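Local coordinates for protein rhamnosidase B (Bacillus sp., PDB 2OKX) that hydrolyses alpha-L-rhamnosides as a family 78 glycoside hydrolase, probably with inversion at the anomeric carbon, at residues Y50-N55 and N88-L93; V258-P263 and Y290-A295; A705-R710 and A727-L732; C839-P844 and H860-S865. All blocks are in the same frame, centred on the assembly; numbering follows the deposited sequence.

Interaction 1. Residues Y50-N55 and N88-L93; sequences YVLFVN and NTIAVL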
loop_
_atom_site.group_PDB
_atom_site.type_symbol
_atom_site.label_atom_id
_atom_site.label_comp_id
_atom_site.label_asym_id
_atom_site.label_seq_id
_atom_site.Cartn_x
_atom_site.Cartn_y
_atom_site.Cartn_z
ATOM N N TYR A 50 -15.566 2.218 -8.713
ATOM C CA TYR A 50 -16.963 2.611 -8.561
ATOM C C TYR A 50 -17.541 2.361 -7.171
ATOM O O TYR A 50 -16.994 1.593 -6.383
ATOM C CB TYR A 50 -17.844 1.850 -9.558
ATOM C CG TYR A 50 -18.060 0.394 -9.179
ATOM C CD1 TYR A 50 -17.249 -0.615 -9.695
ATOM C CD2 TYR A 50 -19.041 0.035 -8.255
ATOM C CE1 TYR A 50 -17.408 -1.947 -9.298
ATOM C CE2 TYR A 50 -19.205 -1.291 -7.848
ATOM C CZ TYR A 50 -18.385 -2.273 -8.372
ATOM O OH TYR A 50 -18.535 -3.575 -7.951
ATOM N N VAL A 51 -18.661 3.024 -6.903
ATOM C CA VAL A 51 -19.434 2.858 -5.677
ATOM C C VAL A 51 -20.859 2.640 -6.202
ATOM O O VAL A 51 -21.425 3.516 -6.864
ATOM C CB VAL A 51 -19.412 4.102 -4.778
ATOM C CG1 VAL A 51 -20.317 3.864 -3.574
ATOM C CG2 VAL A 51 -17.987 4.395 -4.310
ATOM N N LEU A 52 -21.427 1.473 -5.917
ATOM C CA LEU A 52 -22.760 1.117 -6.402
ATOM C C LEU A 52 -23.918 1.335 -5.435
ATOM O O LEU A 52 -23.839 0.974 -4.257
ATOM C CB LEU A 52 -22.761 -0.349 -6.843
ATOM C CG LEU A 52 -24.110 -0.981 -7.213
ATOM C CD1 LEU A 52 -24.636 -0.355 -8.504
ATOM C CD2 LEU A 52 -23.938 -2.489 -7.382
ATOM N N PHE A 53 -25.000 1.915 -5.958
ATOM C CA PHE A 53 -26.210 2.173 -5.188
ATOM C C PHE A 53 -27.411 1.563 -5.909
ATOM O O PHE A 53 -27.554 1.706 -7.125
ATOM C CB PHE A 53 -26.467 3.675 -5.034
ATOM C CG PHE A 53 -25.404 4.409 -4.272
ATOM C CD1 PHE A 53 -24.249 4.848 -4.913
ATOM C CD2 PHE A 53 -25.568 4.691 -2.920
ATOM C CE1 PHE A 53 -23.276 5.561 -4.217
ATOM C CE2 PHE A 53 -24.600 5.403 -2.216
ATOM C CZ PHE A 53 -23.453 5.838 -2.866
ATOM N N VAL A 54 -28.264 0.871 -5.163
ATOM C CA VAL A 54 -29.462 0.275 -5.741
ATOM C C VAL A 54 -30.634 0.799 -4.931
ATOM O O VAL A 54 -30.790 0.470 -3.754
ATOM C CB VAL A 54 -29.434 -1.263 -5.679
ATOM C CG1 VAL A 54 -30.716 -1.825 -6.277
ATOM C CG2 VAL A 54 -28.228 -1.795 -6.443
ATOM N N ASN A 55 -31.446 1.633 -5.570
ATOM C CA ASN A 55 -32.596 2.243 -4.925
ATOM C C ASN A 55 -32.160 3.084 -3.737
ATOM O O ASN A 55 -32.840 3.140 -2.715
ATOM C CB ASN A 55 -33.608 1.176 -4.494
ATOM C CG ASN A 55 -34.389 0.621 -5.666
ATOM O OD1 ASN A 55 -34.905 1.379 -6.488
ATOM N ND2 ASN A 55 -34.486 -0.699 -5.750
ATOM N N ASN A 88 -37.397 1.035 -10.426
ATOM C CA ASN A 88 -36.186 0.878 -9.630
ATOM C C ASN A 88 -35.111 1.807 -10.175
ATOM O O ASN A 88 -35.093 2.108 -11.368
ATOM C CB ASN A 88 -35.699 -0.569 -9.701
ATOM C CG ASN A 88 -36.540 -1.510 -8.862
ATOM O OD1 ASN A 88 -36.243 -1.747 -7.692
ATOM N ND2 ASN A 88 -37.603 -2.042 -9.453
ATOM N N THR A 89 -34.215 2.255 -9.302
ATOM C CA THR A 89 -33.148 3.155 -9.713
ATOM C C THR A 89 -31.752 2.641 -9.376
ATOM O O THR A 89 -31.482 2.228 -8.246
ATOM C CB THR A 89 -33.314 4.535 -9.062
ATOM O OG1 THR A 89 -34.589 5.081 -9.423
ATOM C CG2 THR A 89 -32.207 5.479 -9.521
ATOM N N ILE A 90 -30.871 2.667 -10.372
ATOM C CA ILE A 90 -29.487 2.250 -10.197
ATOM C C ILE A 90 -28.654 3.518 -10.285
ATOM O O ILE A 90 -28.785 4.286 -11.241
ATOM C CB ILE A 90 -29.022 1.287 -11.307
ATOM C CG1 ILE A 90 -29.944 0.068 -11.373
ATOM C CG2 ILE A 90 -27.589 0.852 -11.042
ATOM C CD1 ILE A 90 -29.987 -0.748 -10.091
ATOM N N ALA A 91 -27.813 3.745 -9.282
ATOM C CA ALA A 91 -26.961 4.928 -9.253
ATOM C C ALA A 91 -25.525 4.495 -9.019
ATOM O O ALA A 91 -25.256 3.613 -8.202
ATOM C CB ALA A 91 -27.409 5.869 -8.149
ATOM N N VAL A 92 -24.598 5.115 -9.736
ATOM C CA VAL A 92 -23.197 4.757 -9.595
ATOM C C VAL A 92 -22.285 5.968 -9.571
ATOM O O VAL A 92 -22.497 6.938 -10.303
ATOM C CB VAL A 92 -22.724 3.853 -10.755
ATOM C CG1 VAL A 92 -21.288 3.403 -10.504
ATOM C CG2 VAL A 92 -23.654 2.658 -10.916
ATOM N N LEU A 93 -21.277 5.907 -8.710
ATOM C CA LEU A 93 -20.281 6.961 -8.620
ATOM C C LEU A 93 -19.026 6.314 -9.180
ATOM O O LEU A 93 -18.583 5.284 -8.676
ATOM C CB LEU A 93 -20.025 7.376 -7.170
ATOM C CG LEU A 93 -18.839 8.338 -7.011
ATOM C CD1 LEU A 93 -19.197 9.684 -7.623
ATOM C CD2 LEU A 93 -18.488 8.507 -5.538
#
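Asn-55 and Asn-88 both hold CG anti to the carbonyl carbon (chi1 -75° in each), which brings their amides together at one end of an antiparallel strand pair. The strands are neighbours in a beta sheet of the N-terminal domain. Val-51 pairs with Leu-93 and Phe-53 with Ala-91, each through two backbone hydrogen bonds, and these four side chains lie on one face. Those of Leu-52, Val-54, Ile-90 and Val-92 lie on the other. There Leu-52 CD1 rests 4.0 Å from Val-92 CG2, and Val-54 CG1 lies 4.0 Å from Ile-90 CD1. Leu-42 of strand 41-47 touches Leu-52, Val-54 and Ile-90. Past the strand end, Asn-55 N donates to Thr-89 O at 2.7 Å. Its side chain takes over the acceptor role: Thr-89 N reaches Asn-55 OD1 at 3.0 Å, from above the carbonyl plane. Asn-55 ND2 donates to Gln-81 O and Asn-88 OD1, so the amide is gripped at both ends. An alanine at Asn-55 would probably leave Thr-89 N and Gln-81 O each a partner short and Asn-88 OD1 with one of its two donors. Asn-88 OD1 also accepts from Arg-83 N. It receives Asn-55 ND2 on a lone pair at 2.8 Å, with the amide planes 49° apart.

Interaction 2. Residues V258-P263 and Y290-A295; sequences VTLGFP and YSLNLA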
loop_
_atom_site.group_PDB
_atom_site.type_symbol
_atom_site.label_atom_id
_atom_site.label_comp_id
_atom_site.label_asym_id
_atom_site.label_seq_id
_atom_site.Cartn_x
_atom_site.Cartn_y
_atom_site.Cartn_z
ATOM N N VAL A 258 9.305 36.939 6.260
ATOM C CA VAL A 258 8.486 35.947 5.577
ATOM C C VAL A 258 9.130 34.583 5.778
ATOM O O VAL A 258 10.352 34.452 5.727
ATOM C CB VAL A 258 8.389 36.240 4.064
ATOM C CG1 VAL A 258 7.490 35.218 3.387
ATOM C CG2 VAL A 258 7.851 37.645 3.840
ATOM N N THR A 259 8.311 33.569 6.023
ATOM C CA THR A 259 8.838 32.230 6.227
ATOM C C THR A 259 8.403 31.306 5.103
ATOM O O THR A 259 7.211 31.172 4.821
ATOM C CB THR A 259 8.362 31.633 7.570
ATOM O OG1 THR A 259 8.757 32.492 8.648
ATOM C CG2 THR A 259 8.980 30.252 7.788
ATOM N N LEU A 260 9.377 30.682 4.447
ATOM C CA LEU A 260 9.079 29.745 3.374
ATOM C C LEU A 260 9.102 28.374 4.025
ATOM O O LEU A 260 10.060 28.035 4.720
ATOM C CB LEU A 260 10.141 29.805 2.274
ATOM C CG LEU A 260 10.390 31.155 1.599
ATOM C CD1 LEU A 260 11.446 30.976 0.510
ATOM C CD2 LEU A 260 9.092 31.698 1.002
ATOM N N GLY A 261 8.044 27.599 3.810
ATOM C CA GLY A 261 7.972 26.275 4.395
ATOM C C GLY A 261 7.926 25.174 3.357
ATOM O O GLY A 261 7.271 25.300 2.323
ATOM N N PHE A 262 8.632 24.086 3.640
ATOM C CA PHE A 262 8.675 22.942 2.744
ATOM C C PHE A 262 8.371 21.692 3.562
ATOM O O PHE A 262 9.277 21.031 4.075
ATOM C CB PHE A 262 10.055 22.854 2.091
ATOM C CG PHE A 262 10.344 23.998 1.157
ATOM C CD1 PHE A 262 9.884 23.972 -0.155
ATOM C CD2 PHE A 262 11.025 25.123 1.607
ATOM C CE1 PHE A 262 10.098 25.058 -1.013
ATOM C CE2 PHE A 262 11.244 26.216 0.761
ATOM C CZ PHE A 262 10.778 26.180 -0.550
ATOM N N PRO A 263 7.076 21.364 3.702
ATOM C CA PRO A 263 6.603 20.201 4.456
ATOM C C PRO A 263 7.358 18.924 4.115
ATOM O O PRO A 263 7.624 18.099 4.989
ATOM C CB PRO A 263 5.132 20.115 4.063
ATOM C CG PRO A 263 4.770 21.549 3.850
ATOM C CD PRO A 263 5.947 22.053 3.053
ATOM N N TYR A 290 12.671 28.421 5.721
ATOM C CA TYR A 290 13.617 29.513 5.520
ATOM C C TYR A 290 13.022 30.793 6.081
ATOM O O TYR A 290 11.827 31.049 5.925
ATOM C CB TYR A 290 13.908 29.736 4.031
ATOM C CG TYR A 290 14.665 28.628 3.338
ATOM C CD1 TYR A 290 14.025 27.456 2.937
ATOM C CD2 TYR A 290 16.020 28.773 3.044
ATOM C CE1 TYR A 290 14.723 26.454 2.250
ATOM C CE2 TYR A 290 16.722 27.785 2.364
ATOM C CZ TYR A 290 16.072 26.631 1.968
ATOM O OH TYR A 290 16.779 25.667 1.282
ATOM N N SER A 291 13.862 31.592 6.728
ATOM C CA SER A 291 13.431 32.863 7.292
ATOM C C SER A 291 13.950 33.957 6.366
ATOM O O SER A 291 15.142 34.001 6.062
ATOM C CB SER A 291 14.011 33.050 8.697
ATOM O OG SER A 291 13.509 34.234 9.296
ATOM N N LEU A 292 13.058 34.828 5.909
ATOM C CA LEU A 292 13.454 35.904 5.006
ATOM C C LEU A 292 13.120 37.266 5.601
ATOM O O LEU A 292 11.964 37.554 5.893
ATOM C CB LEU A 292 12.737 35.759 3.660
ATOM C CG LEU A 292 12.744 34.386 2.983
ATOM C CD1 LEU A 292 11.969 34.460 1.679
ATOM C CD2 LEU A 292 14.172 33.933 2.732
ATOM N N ASN A 293 14.141 38.096 5.780
ATOM C CA ASN A 293 13.954 39.439 6.317
ATOM C C ASN A 293 13.934 40.359 5.101
ATOM O O ASN A 293 14.969 40.871 4.677
ATOM C CB ASN A 293 15.116 39.790 7.249
ATOM C CG ASN A 293 14.910 41.109 7.963
ATOM O OD1 ASN A 293 13.830 41.383 8.492
ATOM N ND2 ASN A 293 15.953 41.931 7.995
ATOM N N LEU A 294 12.744 40.556 4.544
ATOM C CA LEU A 294 12.577 41.363 3.344
ATOM C C LEU A 294 12.071 42.782 3.571
ATOM O O LEU A 294 11.563 43.120 4.641
ATOM C CB LEU A 294 11.619 40.650 2.388
ATOM C CG LEU A 294 11.902 39.172 2.110
ATOM C CD1 LEU A 294 10.786 38.590 1.259
ATOM C CD2 LEU A 294 13.244 39.024 1.413
ATOM N N ALA A 295 12.223 43.604 2.538
ATOM C CA ALA A 295 11.762 44.983 2.559
ATOM C C ALA A 295 10.550 44.990 1.641
ATOM O O ALA A 295 10.380 44.075 0.834
ATOM C CB ALA A 295 12.837 45.910 2.019
HETATM O O HOH W 1 10.974 32.999 9.852
#
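Leu-260 and Leu-292 meet at about a right angle on the packed face of this strand pair. Both hold CG anti to the carbonyl carbon (chi1 -57° and -48°), which brings their branches together. Leu-292 CD1 fits against the branch of Leu-260, 3.7 Å from Leu-260 CG. Further along, Val-258 CG2 lies 4.0 Å from Leu-294 CD1. Val-273 touches Leu-292, and Leu-250 and Leu-252 of strand 240-252 close over Val-258 and Leu-294. At the other end, Phe-262 meets Tyr-290 rim to rim. Phe-262 CE2 comes 3.7 Å from Tyr-290 CD1, and the ring planes stand 83° apart, with neither ring over the face of the other. The Phe-262 ring also meets Phe-316, and Val-271 touches both Phe-262 and Tyr-290. An alanine in place of Phe-262 would probably open a gap beside Tyr-290, Val-271 and Phe-316 and leave one side of the Tyr-290 ring less supported. The Tyr-290 hydroxyl is hydrogen-bonded to Arg-288.

The backbones belong to an antiparallel sheet in domain D2, with strand 288-294 at its edge. Val-258 pairs with Leu-292 and Leu-260 with Tyr-290, each through two hydrogen bonds.

The opposite face is polar and looser. Ser-291 is exposed and Thr-259 partly so, and their side chains do not touch. Thr-259 CG2 instead lies 3.5 Å from Tyr-290 O. The hydroxyls are joined by one water, 2.6 Å from Thr-259 OG1 and 2.9 Å from Ser-291 OG.

Interaction 3. Residues A705-R710 and A727-L732; sequences ALRDSR and ARADLL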
loop_
_atom_site.group_PDB
_atom_site.type_symbol
_atom_site.label_atom_id
_atom_site.label_comp_id
_atom_site.label_asym_id
_atom_site.label_seq_id
_atom_site.Cartn_x
_atom_site.Cartn_y
_atom_site.Cartn_z
ATOM N N ALA A 705 14.822 -21.715 -6.208
ATOM C CA ALA A 705 13.666 -21.506 -7.073
ATOM C C ALA A 705 13.647 -22.570 -8.168
ATOM O O ALA A 705 12.599 -23.125 -8.495
ATOM C CB ALA A 705 13.719 -20.117 -7.694
ATOM N N LEU A 706 14.816 -22.849 -8.733
ATOM C CA LEU A 706 14.941 -23.855 -9.783
ATOM C C LEU A 706 14.503 -25.219 -9.263
ATOM O O LEU A 706 13.865 -25.994 -9.976
ATOM C CB LEU A 706 16.391 -23.928 -10.262
ATOM C CG LEU A 706 16.871 -22.721 -11.068
ATOM C CD1 LEU A 706 18.390 -22.693 -11.113
ATOM C CD2 LEU A 706 16.270 -22.786 -12.465
ATOM N N ARG A 707 14.852 -25.508 -8.014
ATOM C CA ARG A 707 14.487 -26.779 -7.400
ATOM C C ARG A 707 13.020 -26.797 -6.977
ATOM O O ARG A 707 12.305 -27.768 -7.234
ATOM C CB ARG A 707 15.402 -27.054 -6.206
ATOM C CG ARG A 707 16.830 -27.351 -6.628
ATOM C CD ARG A 707 17.803 -27.302 -5.471
ATOM N NE ARG A 707 19.139 -27.719 -5.893
ATOM C CZ ARG A 707 20.244 -27.528 -5.180
ATOM N NH1 ARG A 707 21.412 -27.947 -5.647
ATOM N NH2 ARG A 707 20.186 -26.906 -4.008
ATOM N N ASP A 708 12.568 -25.721 -6.339
ATOM C CA ASP A 708 11.177 -25.630 -5.903
ATOM C C ASP A 708 10.223 -25.797 -7.086
ATOM O O ASP A 708 9.108 -26.295 -6.927
ATOM C CB ASP A 708 10.914 -24.278 -5.229
ATOM C CG ASP A 708 11.519 -24.183 -3.841
ATOM O OD1 ASP A 708 11.588 -23.059 -3.300
ATOM O OD2 ASP A 708 11.919 -25.227 -3.285
ATOM N N SER A 709 10.668 -25.386 -8.272
ATOM C CA SER A 709 9.841 -25.475 -9.477
ATOM C C SER A 709 9.434 -26.909 -9.814
ATOM O O SER A 709 8.388 -27.139 -10.421
ATOM C CB SER A 709 10.576 -24.864 -10.674
ATOM O OG SER A 709 11.691 -25.655 -11.051
ATOM N N ARG A 710 10.264 -27.871 -9.427
ATOM C CA ARG A 710 9.965 -29.273 -9.698
ATOM C C ARG A 710 8.626 -29.677 -9.092
ATOM O O ARG A 710 7.827 -30.363 -9.733
ATOM C CB ARG A 710 11.081 -30.171 -9.154
ATOM C CG ARG A 710 10.758 -31.663 -9.190
ATOM C CD ARG A 710 12.025 -32.500 -9.259
ATOM N NE ARG A 710 12.639 -32.424 -10.583
ATOM C CZ ARG A 710 13.831 -32.926 -10.894
ATOM N NH1 ARG A 710 14.297 -32.803 -12.129
ATOM N NH2 ARG A 710 14.560 -33.540 -9.972
ATOM N N ALA A 727 19.421 -29.590 -13.095
ATOM C CA ALA A 727 20.833 -29.680 -13.457
ATOM C C ALA A 727 21.511 -28.325 -13.278
ATOM O O ALA A 727 22.581 -28.223 -12.671
ATOM C CB ALA A 727 20.972 -30.146 -14.899
ATOM N N ARG A 728 20.879 -27.289 -13.818
ATOM C CA ARG A 728 21.397 -25.931 -13.720
ATOM C C ARG A 728 21.569 -25.510 -12.264
ATOM O O ARG A 728 22.513 -24.798 -11.920
ATOM C CB ARG A 728 20.446 -24.972 -14.433
ATOM C CG ARG A 728 20.514 -25.051 -15.948
ATOM C CD ARG A 728 21.748 -24.326 -16.461
ATOM N NE ARG A 728 21.392 -23.340 -17.477
ATOM C CZ ARG A 728 22.060 -22.214 -17.692
ATOM N NH1 ARG A 728 23.127 -21.923 -16.960
ATOM N NH2 ARG A 728 21.656 -21.371 -18.631
ATOM N N ALA A 729 20.655 -25.958 -11.409
ATOM C CA ALA A 729 20.712 -25.629 -9.990
ATOM C C ALA A 729 22.002 -26.161 -9.377
ATOM O O ALA A 729 22.668 -25.468 -8.602
ATOM C CB ALA A 729 19.499 -26.216 -9.266
ATOM N N ASP A 730 22.353 -27.396 -9.727
ATOM C CA ASP A 730 23.573 -28.015 -9.218
ATOM C C ASP A 730 24.795 -27.240 -9.689
ATOM O O ASP A 730 25.688 -26.931 -8.900
ATOM C CB ASP A 730 23.672 -29.467 -9.694
ATOM C CG ASP A 730 22.671 -30.374 -9.008
ATOM O OD1 ASP A 730 21.457 -30.104 -9.103
ATOM O OD2 ASP A 730 23.100 -31.360 -8.372
ATOM N N LEU A 731 24.829 -26.933 -10.982
ATOM C CA LEU A 731 25.938 -26.191 -11.564
ATOM C C LEU A 731 26.071 -24.834 -10.887
ATOM O O LEU A 731 27.177 -24.400 -10.555
ATOM C CB LEU A 731 25.714 -25.989 -13.066
ATOM C CG LEU A 731 25.669 -27.248 -13.937
ATOM C CD1 LEU A 731 25.374 -26.862 -15.376
ATOM C CD2 LEU A 731 26.996 -27.989 -13.845
ATOM N N LEU A 732 24.936 -24.173 -10.678
ATOM C CA LEU A 732 24.927 -22.864 -10.043
ATOM C C LEU A 732 25.417 -22.972 -8.601
ATOM O O LEU A 732 26.289 -22.219 -8.176
ATOM C CB LEU A 732 23.514 -22.272 -10.066
ATOM C CG LEU A 732 23.397 -20.752 -10.244
ATOM C CD1 LEU A 732 21.983 -20.312 -9.884
ATOM C CD2 LEU A 732 24.412 -20.030 -9.373
HETATM O O HOH W 2 19.051 -29.493 -8.314
#
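Leu-706 and Ala-729 mark the closest pairing of two antiparallel helix segments, whose axes pass 9.1 Å apart with N-to-C directions at 156°. The small side chain of Ala-729 allows this approach: Ala-729 CB lies 4.0 Å from Leu-706 CB. Leu-706 holds CG anti to its carbonyl carbon (chi1 -71°), and its CD1 reaches the other backbone, 3.9 Å from Ala-729 CA. Leu-732 CD1 adds a looser contact with the same methyl.

Arg-707 passes along the side of Ala-729. Its chain is extended from CG to NE, and NE lies 3.7 Å from Ala-729 CB. The guanidinium does not form a salt bridge with Asp-730. Arg-707 NH1 stays 4.1 Å from Asp-730 OD1, and the two flat groups are turned 83° apart. A water at the edge of the guanidinium joins them. It accepts from Arg-707 NE at 3.0 Å and donates to Asp-730 OD1 at 2.6 Å. The opposite charges probably still attract each other through this water-bridged gap.

The pair links helices 696-715 and 723-739, consecutive in the six-hairpin glycosidase domain. Helix 647-665 lies against both, through Leu-661 on Leu-706 and Leu-665 on Arg-728. On helix 627-644, Phe-631 touches Ala-705, and Arg-638 forms a salt bridge with Asp-708.

Interaction 4. Residues C839-P844 and H860-S865; sequences CWEMYP and HCHAWS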
loop_
_atom_site.group_PDB
_atom_site.type_symbol
_atom_site.label_atom_id
_atom_site.label_comp_id
_atom_site.label_asym_id
_atom_site.label_seq_id
_atom_site.Cartn_x
_atom_site.Cartn_y
_atom_site.Cartn_z
ATOM N N CYS A 839 2.594 -4.837 12.981
ATOM C CA CYS A 839 4.027 -5.065 12.817
ATOM C C CYS A 839 4.714 -4.072 11.889
ATOM O O CYS A 839 4.274 -3.846 10.756
ATOM C CB CYS A 839 4.266 -6.485 12.307
ATOM S SG CYS A 839 3.523 -7.728 13.380
ATOM N N TRP A 840 5.816 -3.513 12.379
ATOM C CA TRP A 840 6.593 -2.524 11.641
ATOM C C TRP A 840 7.220 -3.053 10.367
ATOM O O TRP A 840 7.614 -4.213 10.283
ATOM C CB TRP A 840 7.716 -1.959 12.513
ATOM C CG TRP A 840 7.260 -1.250 13.743
ATOM C CD1 TRP A 840 5.983 -0.877 14.062
ATOM C CD2 TRP A 840 8.088 -0.812 14.823
ATOM N NE1 TRP A 840 5.968 -0.235 15.280
ATOM C CE2 TRP A 840 7.248 -0.182 15.767
ATOM C CE3 TRP A 840 9.463 -0.892 15.085
ATOM C CZ2 TRP A 840 7.738 0.365 16.958
ATOM C CZ3 TRP A 840 9.949 -0.349 16.270
ATOM C CH2 TRP A 840 9.085 0.272 17.191
ATOM N N GLU A 841 7.337 -2.167 9.385
ATOM C CA GLU A 841 7.941 -2.499 8.106
ATOM C C GLU A 841 9.423 -2.817 8.305
ATOM O O GLU A 841 9.955 -3.752 7.712
ATOM C CB GLU A 841 7.797 -1.306 7.158
ATOM C CG GLU A 841 8.431 -1.481 5.793
ATOM C CD GLU A 841 8.372 -0.198 4.970
ATOM O OE1 GLU A 841 8.652 -0.251 3.756
ATOM O OE2 GLU A 841 8.048 0.867 5.543
ATOM N N MET A 842 10.084 -2.023 9.139
ATOM C CA MET A 842 11.508 -2.199 9.392
ATOM C C MET A 842 11.836 -2.000 10.859
ATOM O O MET A 842 10.991 -1.554 11.645
ATOM C CB MET A 842 12.317 -1.184 8.576
ATOM C CG MET A 842 12.069 -1.229 7.079
ATOM S SD MET A 842 12.765 0.221 6.247
ATOM C CE MET A 842 11.594 1.476 6.796
ATOM N N TYR A 843 13.075 -2.327 11.218
ATOM C CA TYR A 843 13.551 -2.159 12.582
ATOM C C TYR A 843 14.170 -0.775 12.720
ATOM O O TYR A 843 14.584 -0.168 11.730
ATOM C CB TYR A 843 14.602 -3.221 12.917
ATOM C CG TYR A 843 14.032 -4.607 13.087
ATOM C CD1 TYR A 843 14.621 -5.707 12.462
ATOM C CD2 TYR A 843 12.904 -4.823 13.881
ATOM C CE1 TYR A 843 14.100 -6.988 12.621
ATOM C CE2 TYR A 843 12.377 -6.099 14.047
ATOM C CZ TYR A 843 12.980 -7.177 13.413
ATOM O OH TYR A 843 12.454 -8.440 13.569
ATOM N N PRO A 844 14.225 -0.249 13.952
ATOM C CA PRO A 844 14.807 1.073 14.191
ATOM C C PRO A 844 16.319 1.041 13.990
ATOM O O PRO A 844 16.924 -0.031 13.934
ATOM C CB PRO A 844 14.453 1.352 15.652
ATOM C CG PRO A 844 13.222 0.549 15.876
ATOM C CD PRO A 844 13.537 -0.740 15.156
ATOM N N HIS A 860 4.152 1.467 9.697
ATOM C CA HIS A 860 4.011 0.777 10.974
ATOM C C HIS A 860 3.156 -0.476 10.849
ATOM O O HIS A 860 2.909 -1.163 11.839
ATOM C CB HIS A 860 3.397 1.718 12.016
ATOM C CG HIS A 860 4.337 2.779 12.493
ATOM N ND1 HIS A 860 4.832 2.812 13.780
ATOM C CD2 HIS A 860 4.912 3.819 11.843
ATOM C CE1 HIS A 860 5.673 3.824 13.899
ATOM N NE2 HIS A 860 5.740 4.450 12.739
ATOM N N CYS A 861 2.711 -0.775 9.632
ATOM C CA CYS A 861 1.862 -1.940 9.402
ATOM C C CYS A 861 2.215 -2.620 8.078
ATOM O O CYS A 861 1.684 -2.257 7.032
ATOM C CB CYS A 861 0.387 -1.502 9.395
ATOM S SG CYS A 861 -0.833 -2.842 9.213
ATOM N N HIS A 862 3.118 -3.596 8.137
ATOM C CA HIS A 862 3.564 -4.348 6.959
ATOM C C HIS A 862 3.416 -5.829 7.287
ATOM O O HIS A 862 4.173 -6.362 8.097
ATOM C CB HIS A 862 5.039 -4.048 6.650
ATOM C CG HIS A 862 5.243 -3.134 5.481
ATOM N ND1 HIS A 862 5.922 -3.519 4.343
ATOM C CD2 HIS A 862 4.870 -1.850 5.278
ATOM C CE1 HIS A 862 5.959 -2.510 3.491
ATOM N NE2 HIS A 862 5.327 -1.485 4.035
ATOM N N ALA A 863 2.448 -6.490 6.661
ATOM C CA ALA A 863 2.214 -7.902 6.940
ATOM C C ALA A 863 3.393 -8.797 6.583
ATOM O O ALA A 863 3.434 -9.953 6.995
ATOM C CB ALA A 863 0.945 -8.389 6.227
ATOM N N TRP A 864 4.357 -8.286 5.823
ATOM C CA TRP A 864 5.501 -9.122 5.492
ATOM C C TRP A 864 6.343 -9.312 6.760
ATOM O O TRP A 864 7.263 -10.134 6.802
ATOM C CB TRP A 864 6.312 -8.508 4.329
ATOM C CG TRP A 864 7.269 -7.381 4.648
ATOM C CD1 TRP A 864 7.350 -6.649 5.802
ATOM C CD2 TRP A 864 8.286 -6.864 3.777
ATOM N NE1 TRP A 864 8.358 -5.712 5.704
ATOM C CE2 TRP A 864 8.947 -5.823 4.470
ATOM C CE3 TRP A 864 8.702 -7.182 2.476
ATOM C CZ2 TRP A 864 10.005 -5.097 3.905
ATOM C CZ3 TRP A 864 9.756 -6.461 1.912
ATOM C CH2 TRP A 864 10.394 -5.430 2.630
ATOM N N SER A 865 5.970 -8.573 7.806
ATOM C CA SER A 865 6.644 -8.610 9.105
ATOM C C SER A 865 5.858 -9.399 10.164
ATOM O O SER A 865 6.247 -9.410 11.332
ATOM C CB SER A 865 6.835 -7.186 9.642
ATOM O OG SER A 865 7.684 -6.409 8.816
HETATM O O HOH W 3 3.481 1.370 15.741
#
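Ser-865 OG donates to Trp-840 O at 2.6 Å, one of three direct hydrogen bonds between these buried loop segments. His-862 N gives a nearly straight bond to Cys-839 O at 2.9 Å. The last comes from Trp-864, whose NE1 meets a lone pair of Glu-841 O at 3.2 Å. Three successive carbonyls thus each have a donor from the other segment.

Glu-841 runs over one face of the His-862 ring. With CG anti to the backbone N (chi1 178°), it sets CG 3.4 Å from the ring centroid in a CH-pi contact. Its carboxylate lies nearly parallel to the ring. Glu-841 OE1 forms a salt bridge with Arg-858, and OE2 accepts from Ser-859 N.

His-860 turns an edge toward the face of Trp-840. Trp-840 NE1 donates to a water at 3.0 Å; this water is also hydrogen-bonded to His-860 ND1 at 2.8 Å. His-860 NE2 is hydrogen-bonded to Gln-477.

The contact lies between helices 817-833 and 868-876 of the alpha-barrel domain. A glycerol beside His-862, probably from the crystallisation liquor, may mark a pocket, compatible with sugar binding in a glycosidase. The bonds to backbone carbonyls fix the loops, and Arg-858 and Ser-859 hold the Glu-841 carboxylate against the His-862 ring.

Overall arrangement
From the N terminus the four contacts follow one another in series; none nests in or crosses another. Interaction 1 closes a loop of 32 residues in the N-terminal domain. Interaction 2 closes one of 26 residues and joins an edge strand of domain D2 to its neighbour. Its centre is about 49 Å from that of interaction 1. The last two fall in the glycosidase domain. Interaction 3 joins consecutive helices across a 16-residue connection, and interaction 4 closes a 15-residue loop between helices 817-833 and 868-876. Interaction 4 is the most central, about 13 Å from the chain centre. Interactions 2 and 3 lie on opposite sides of that centre.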